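Local coordinates for protein NAD nucleotidase (Haemophilus influenzae, PDB 3ZTV) that hydrolyses NAD in the periplasm to adenosine and nicotinamide riboside, acting as both a pyrophosphatase and a zinc-dependent 5'-nucleotidase, at residues E478-N481 against K485-V488; M454-V459 against G520-K525. All coordinates share one frame; numbering follows the deposited sequence.

Overall arrangement
Both contacts belong to the C-terminal domain of this 5'-nucleotidase. From the N terminus, the chain first reaches 454-459, the late part of helix 443-460. It then runs through strands 467-470 and 472-477 into 478-481 and turns after only three more residues to 485-488, so contact 1 closes a short connection between strands 472-477 and 487-493. Strand 508-514 and helix 515-518 follow before 520-525 comes back to the helix and closes contact 2. Contact 1 is thus nested inside the long loop of contact 2. Their centres lie about 15 Å apart, and Arg486 of contact 1 spans the gap to the helix: Arg486 NH1 probably hydrogen-bonds Gln455 OE1 (2.9 Å), and Arg486 also packs on Leu458 and Val459.

Contact 1 of 2, residues E478-N481 against K485-V488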
loop_
_atom_site.group_PDB
_atom_site.type_symbol
_atom_site.label_atom_id
_atom_site.label_comp_id
_atom_site.label_asym_id
_atom_site.label_seq_id
_atom_site.Cartn_x
_atom_site.Cartn_y
_atom_site.Cartn_z
ATOM N N GLU A 478 2.076 0.972 50.904
ATOM C CA GLU A 478 3.138 1.948 51.122
ATOM C C GLU A 478 4.473 1.255 51.366
ATOM O O GLU A 478 5.516 1.708 50.895
ATOM C CB GLU A 478 2.807 2.874 52.292
ATOM C CG GLU A 478 3.889 3.913 52.564
ATOM C CD GLU A 478 3.427 5.029 53.479
ATOM O OE1 GLU A 478 2.309 4.937 54.029
ATOM O OE2 GLU A 478 4.188 6.007 53.645
ATOM N N THR A 479 4.432 0.155 52.111
ATOM C CA THR A 479 5.631 -0.612 52.426
ATOM C C THR A 479 5.922 -1.644 51.339
ATOM O O THR A 479 5.112 -2.536 51.103
ATOM C CB THR A 479 5.463 -1.350 53.773
ATOM O OG1 THR A 479 5.185 -0.404 54.815
ATOM C CG2 THR A 479 6.719 -2.138 54.117
ATOM N N PRO A 480 7.080 -1.532 50.669
ATOM C CA PRO A 480 7.428 -2.508 49.631
ATOM C C PRO A 480 7.565 -3.915 50.205
ATOM O O PRO A 480 7.925 -4.062 51.376
ATOM C CB PRO A 480 8.788 -2.015 49.122
ATOM C CG PRO A 480 8.832 -0.570 49.489
ATOM C CD PRO A 480 8.089 -0.467 50.788
ATOM N N ASN A 481 7.270 -4.930 49.395
ATOM C CA ASN A 481 7.410 -6.317 49.824
ATOM C C ASN A 481 8.852 -6.803 49.709
ATOM O O ASN A 481 9.756 -6.014 49.431
ATOM C CB ASN A 481 6.458 -7.238 49.048
ATOM C CG ASN A 481 6.773 -7.295 47.565
ATOM O OD1 ASN A 481 7.853 -6.898 47.133
ATOM N ND2 ASN A 481 5.830 -7.805 46.779
ATOM N N LYS A 485 8.598 -4.480 45.717
ATOM C CA LYS A 485 7.433 -4.000 44.971
ATOM C C LYS A 485 6.296 -3.528 45.874
ATOM O O LYS A 485 6.026 -4.129 46.919
ATOM C CB LYS A 485 6.915 -5.098 44.041
ATOM C CG LYS A 485 7.949 -5.613 43.052
ATOM C CD LYS A 485 8.351 -4.535 42.044
ATOM C CE LYS A 485 9.389 -5.060 41.058
ATOM N NZ LYS A 485 9.625 -4.126 39.915
ATOM N N ARG A 486 5.625 -2.454 45.468
ATOM C CA ARG A 486 4.464 -1.954 46.200
ATOM C C ARG A 486 3.129 -2.412 45.599
ATOM O O ARG A 486 2.115 -2.444 46.295
ATOM C CB ARG A 486 4.492 -0.421 46.285
ATOM C CG ARG A 486 5.639 0.156 47.102
ATOM C CD ARG A 486 5.455 1.656 47.317
ATOM N NE ARG A 486 6.472 2.215 48.210
ATOM C CZ ARG A 486 7.689 2.588 47.823
ATOM N NH1 ARG A 486 8.062 2.468 46.554
ATOM N NH2 ARG A 486 8.541 3.087 48.713
ATOM N N LEU A 487 3.118 -2.747 44.313
ATOM C CA LEU A 487 1.864 -3.126 43.664
ATOM C C LEU A 487 1.296 -4.441 44.186
ATOM O O LEU A 487 2.024 -5.417 44.373
ATOM C CB LEU A 487 2.020 -3.185 42.142
ATOM C CG LEU A 487 2.097 -1.832 41.424
ATOM C CD1 LEU A 487 2.465 -2.036 39.964
ATOM C CD2 LEU A 487 0.788 -1.071 41.543
ATOM N N VAL A 488 -0.016 -4.443 44.406
ATOM C CA VAL A 488 -0.746 -5.621 44.869
ATOM C C VAL A 488 -1.568 -6.214 43.726
ATOM O O VAL A 488 -1.576 -7.426 43.515
ATOM C CB VAL A 488 -1.673 -5.267 46.052
ATOM C CG1 VAL A 488 -2.589 -6.436 46.403
ATOM C CG2 VAL A 488 -0.845 -4.856 47.257
HETATM O O HOH W 1 7.633 3.545 51.420
#
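The Pro480 ring overlaps the guanidinium of Arg486, its CG sitting over one face toward the rim, 3.7 Å from Arg486 CZ. The two side chains lie side by side and point the same way. Arg486 is extended from CG to NE, a reach that carries its head past the proline to the carbonyl of Glu478. There Arg486 NE donates to Glu478 O (2.9 Å, N-H...O angle 154°). The oxygen lies near the guanidinium plane, whereas the donor stands above the plane of the carbonyl. A water at the same edge accepts from Arg486 NH2 (2.9 Å) and donates to Glu478 O, so that carbonyl takes two bonds, one from the arginine and one from its water.

At the other end of the turn Asn481 is gripped by both its backbone and its side chain. Asn481 N donates to Lys485 O at 2.9 Å, nearly straight at 167°. With chi1 at 64°, CG is placed between the backbone N and the carbonyl carbon, and the amide reaches back so that OD1 accepts from Lys485 N (2.9 Å); this donor, too, lies well above the plane of the amide carbonyl. Lys485 O also receives a CA-H...O contact from Pro480 CA at 3.5 Å.

The Glu478 carboxylate leaves this cluster to bond Ser572 N and form a salt bridge with Lys377, while Glu451 accepts from the backbone N of Arg486 and Leu487. The arrangement is the connection of a beta hairpin formed by strands 472-477 and 487-493. Glu478 O, Asn481 N and both Lys485 N and O are paired across it, and the buried guanidinium, held at NE and NH2 with proline over one face, has its rotation fixed.

Contact 2 of 2, residues M454-V459 against G520-K525; sequences MQFALV and GKDGYK. With ADN (adenosine), chain D.
Phe456 projects from its helix with one ring face laid against the backbone of Asp522 and Gly523. Gly523 N lies over the ring centre, 3.8 Å above its plane, while Asp522 C is shifted toward the rim. The nearest approach is that of Phe456 CD2 to Asp522 O, 3.3 Å. Gly523 CA makes a CH-pi contact on that face, 4.0 Å from the ring centroid and 28° off its normal. A chi1 of -162° swings the ring away from the backbone N and across the glycine.

The Asp522 side chain crosses that of Phe456 at about a right angle, and ring and carboxylate planes are 48° apart. Phe456 CE2 comes 3.8 Å from Asp522 OD1, but the carboxylate is directed to adenosine, gripping its ribose like a fork: O3' donates to Asp522 OD1 and O2' to Asp522 OD2, each at 2.7 Å. Asn408 adds a weak bond to OD2. The phenyl ring thus backs the loop that presents this ribose-binding aspartate. The contact joins helix 443-460 to the connection between helices 515-518 and 525-530, with Tyr524 packed on Val449 and Ala453 of helix 443-460 and Val517 of helix 515-518.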
loop_
_atom_site.group_PDB
_atom_site.type_symbol
_atom_site.label_atom_id
_atom_site.label_comp_id
_atom_site.label_asym_id
_atom_site.label_seq_id
_atom_site.Cartn_x
_atom_site.Cartn_y
_atom_site.Cartn_z
ATOM N N MET A 454 5.376 5.911 42.413
ATOM C CA MET A 454 5.141 5.760 43.851
ATOM C C MET A 454 6.423 5.913 44.668
ATOM O O MET A 454 6.418 6.535 45.738
ATOM C CB MET A 454 4.466 4.420 44.163
ATOM C CG MET A 454 3.009 4.367 43.747
ATOM S SD MET A 454 2.158 2.893 44.361
ATOM C CE MET A 454 2.894 1.628 43.321
ATOM N N GLN A 455 7.518 5.349 44.171
ATOM C CA GLN A 455 8.805 5.476 44.855
ATOM C C GLN A 455 9.243 6.939 44.991
ATOM O O GLN A 455 9.729 7.358 46.047
ATOM C CB GLN A 455 9.878 4.653 44.138
ATOM C CG GLN A 455 11.300 4.871 44.655
ATOM C CD GLN A 455 11.517 4.360 46.073
ATOM O OE1 GLN A 455 10.718 3.586 46.601
ATOM N NE2 GLN A 455 12.611 4.792 46.694
ATOM N N PHE A 456 9.075 7.718 43.926
ATOM C CA PHE A 456 9.428 9.137 43.952
ATOM C C PHE A 456 8.501 9.890 44.906
ATOM O O PHE A 456 8.950 10.712 45.702
ATOM C CB PHE A 456 9.358 9.735 42.539
ATOM C CG PHE A 456 10.101 11.042 42.381
ATOM C CD1 PHE A 456 11.473 11.056 42.202
ATOM C CD2 PHE A 456 9.421 12.248 42.374
ATOM C CE1 PHE A 456 12.157 12.251 42.040
ATOM C CE2 PHE A 456 10.101 13.445 42.213
ATOM C CZ PHE A 456 11.469 13.440 42.046
ATOM N N ALA A 457 7.206 9.596 44.837
ATOM C CA ALA A 457 6.215 10.284 45.669
ATOM C C ALA A 457 6.411 10.035 47.162
ATOM O O ALA A 457 6.204 10.928 47.981
ATOM C CB ALA A 457 4.799 9.878 45.258
ATOM N N LEU A 458 6.798 8.813 47.507
ATOM C CA LEU A 458 6.822 8.378 48.899
ATOM C C LEU A 458 8.192 8.510 49.547
ATOM O O LEU A 458 8.289 8.657 50.768
ATOM C CB LEU A 458 6.356 6.924 48.995
ATOM C CG LEU A 458 4.896 6.660 48.616
ATOM C CD1 LEU A 458 4.677 5.181 48.351
ATOM C CD2 LEU A 458 3.955 7.167 49.704
ATOM N N VAL A 459 9.249 8.460 48.744
ATOM C CA VAL A 459 10.601 8.417 49.296
ATOM C C VAL A 459 11.574 9.428 48.694
ATOM O O VAL A 459 12.129 10.259 49.412
ATOM C CB VAL A 459 11.215 7.002 49.167
ATOM C CG1 VAL A 459 12.630 6.977 49.744
ATOM C CG2 VAL A 459 10.334 5.970 49.857
ATOM N N GLY A 520 10.192 11.676 31.638
ATOM C CA GLY A 520 10.837 11.111 32.808
ATOM C C GLY A 520 10.855 12.000 34.036
ATOM O O GLY A 520 11.441 11.642 35.057
ATOM N N LYS A 521 10.217 13.162 33.955
ATOM C CA LYS A 521 10.167 14.058 35.105
ATOM C C LYS A 521 9.365 13.421 36.244
ATOM O O LYS A 521 8.653 12.433 36.036
ATOM C CB LYS A 521 9.563 15.409 34.713
ATOM C CG LYS A 521 10.304 16.120 33.593
ATOM C CD LYS A 521 11.668 16.598 34.043
ATOM C CE LYS A 521 12.434 17.209 32.879
ATOM N NZ LYS A 521 11.595 18.193 32.138
ATOM N N ASP A 522 9.494 13.980 37.444
ATOM C CA ASP A 522 8.801 13.469 38.627
ATOM C C ASP A 522 9.117 11.997 38.906
ATOM O O ASP A 522 8.290 11.265 39.451
ATOM C CB ASP A 522 7.287 13.681 38.506
ATOM C CG ASP A 522 6.754 14.699 39.506
ATOM O OD1 ASP A 522 7.573 15.399 40.146
ATOM O OD2 ASP A 522 5.520 14.811 39.654
ATOM N N GLY A 523 10.313 11.564 38.521
ATOM C CA GLY A 523 10.761 10.213 38.810
ATOM C C GLY A 523 10.127 9.101 37.992
ATOM O O GLY A 523 10.259 7.927 38.335
ATOM N N TYR A 524 9.445 9.458 36.906
ATOM C CA TYR A 524 8.848 8.468 36.017
ATOM C C TYR A 524 9.935 7.837 35.138
ATOM O O TYR A 524 9.941 7.987 33.913
ATOM C CB TYR A 524 7.732 9.106 35.180
ATOM C CG TYR A 524 6.425 9.299 35.937
ATOM C CD1 TYR A 524 6.352 10.140 37.047
ATOM C CD2 TYR A 524 5.267 8.644 35.537
ATOM C CE1 TYR A 524 5.155 10.318 37.733
ATOM C CE2 TYR A 524 4.073 8.811 36.213
ATOM C CZ TYR A 524 4.024 9.640 37.312
ATOM O OH TYR A 524 2.834 9.797 37.976
ATOM N N LYS A 525 10.848 7.117 35.785
ATOM C CA LYS A 525 12.037 6.573 35.128
ATOM C C LYS A 525 11.724 5.783 33.863
ATOM O O LYS A 525 12.382 5.959 32.833
ATOM C CB LYS A 525 12.850 5.709 36.103
ATOM C CG LYS A 525 13.476 6.495 37.246
ATOM C CD LYS A 525 14.305 5.603 38.159
ATOM C CE LYS A 525 14.886 6.394 39.323
ATOM N NZ LYS A 525 15.485 5.507 40.357
HETATM O "O5'" ADN D . 5.803 21.816 42.455
HETATM C "C5'" ADN D . 6.477 20.844 41.653
HETATM C "C4'" ADN D . 5.509 19.710 41.340
HETATM O "O4'" ADN D . 4.469 20.174 40.474
HETATM C "C3'" ADN D . 6.167 18.550 40.620
HETATM O "O3'" ADN D . 6.670 17.581 41.546
HETATM C "C2'" ADN D . 5.039 17.981 39.781
HETATM O "O2'" ADN D . 4.284 17.015 40.522
HETATM C "C1'" ADN D . 4.145 19.175 39.506
HETATM N N9 ADN D . 4.426 19.697 38.150
HETATM C C8 ADN D . 5.308 20.657 37.808
HETATM N N7 ADN D . 5.289 20.872 36.463
HETATM C C5 ADN D . 4.378 20.028 35.928
HETATM C C6 ADN D . 3.841 19.719 34.584
HETATM N N6 ADN D . 4.276 20.355 33.472
HETATM N N1 ADN D . 2.892 18.767 34.493
HETATM C C2 ADN D . 2.428 18.108 35.570
HETATM N N3 ADN D . 2.867 18.335 36.817
HETATM C C4 ADN D . 3.816 19.269 37.051
#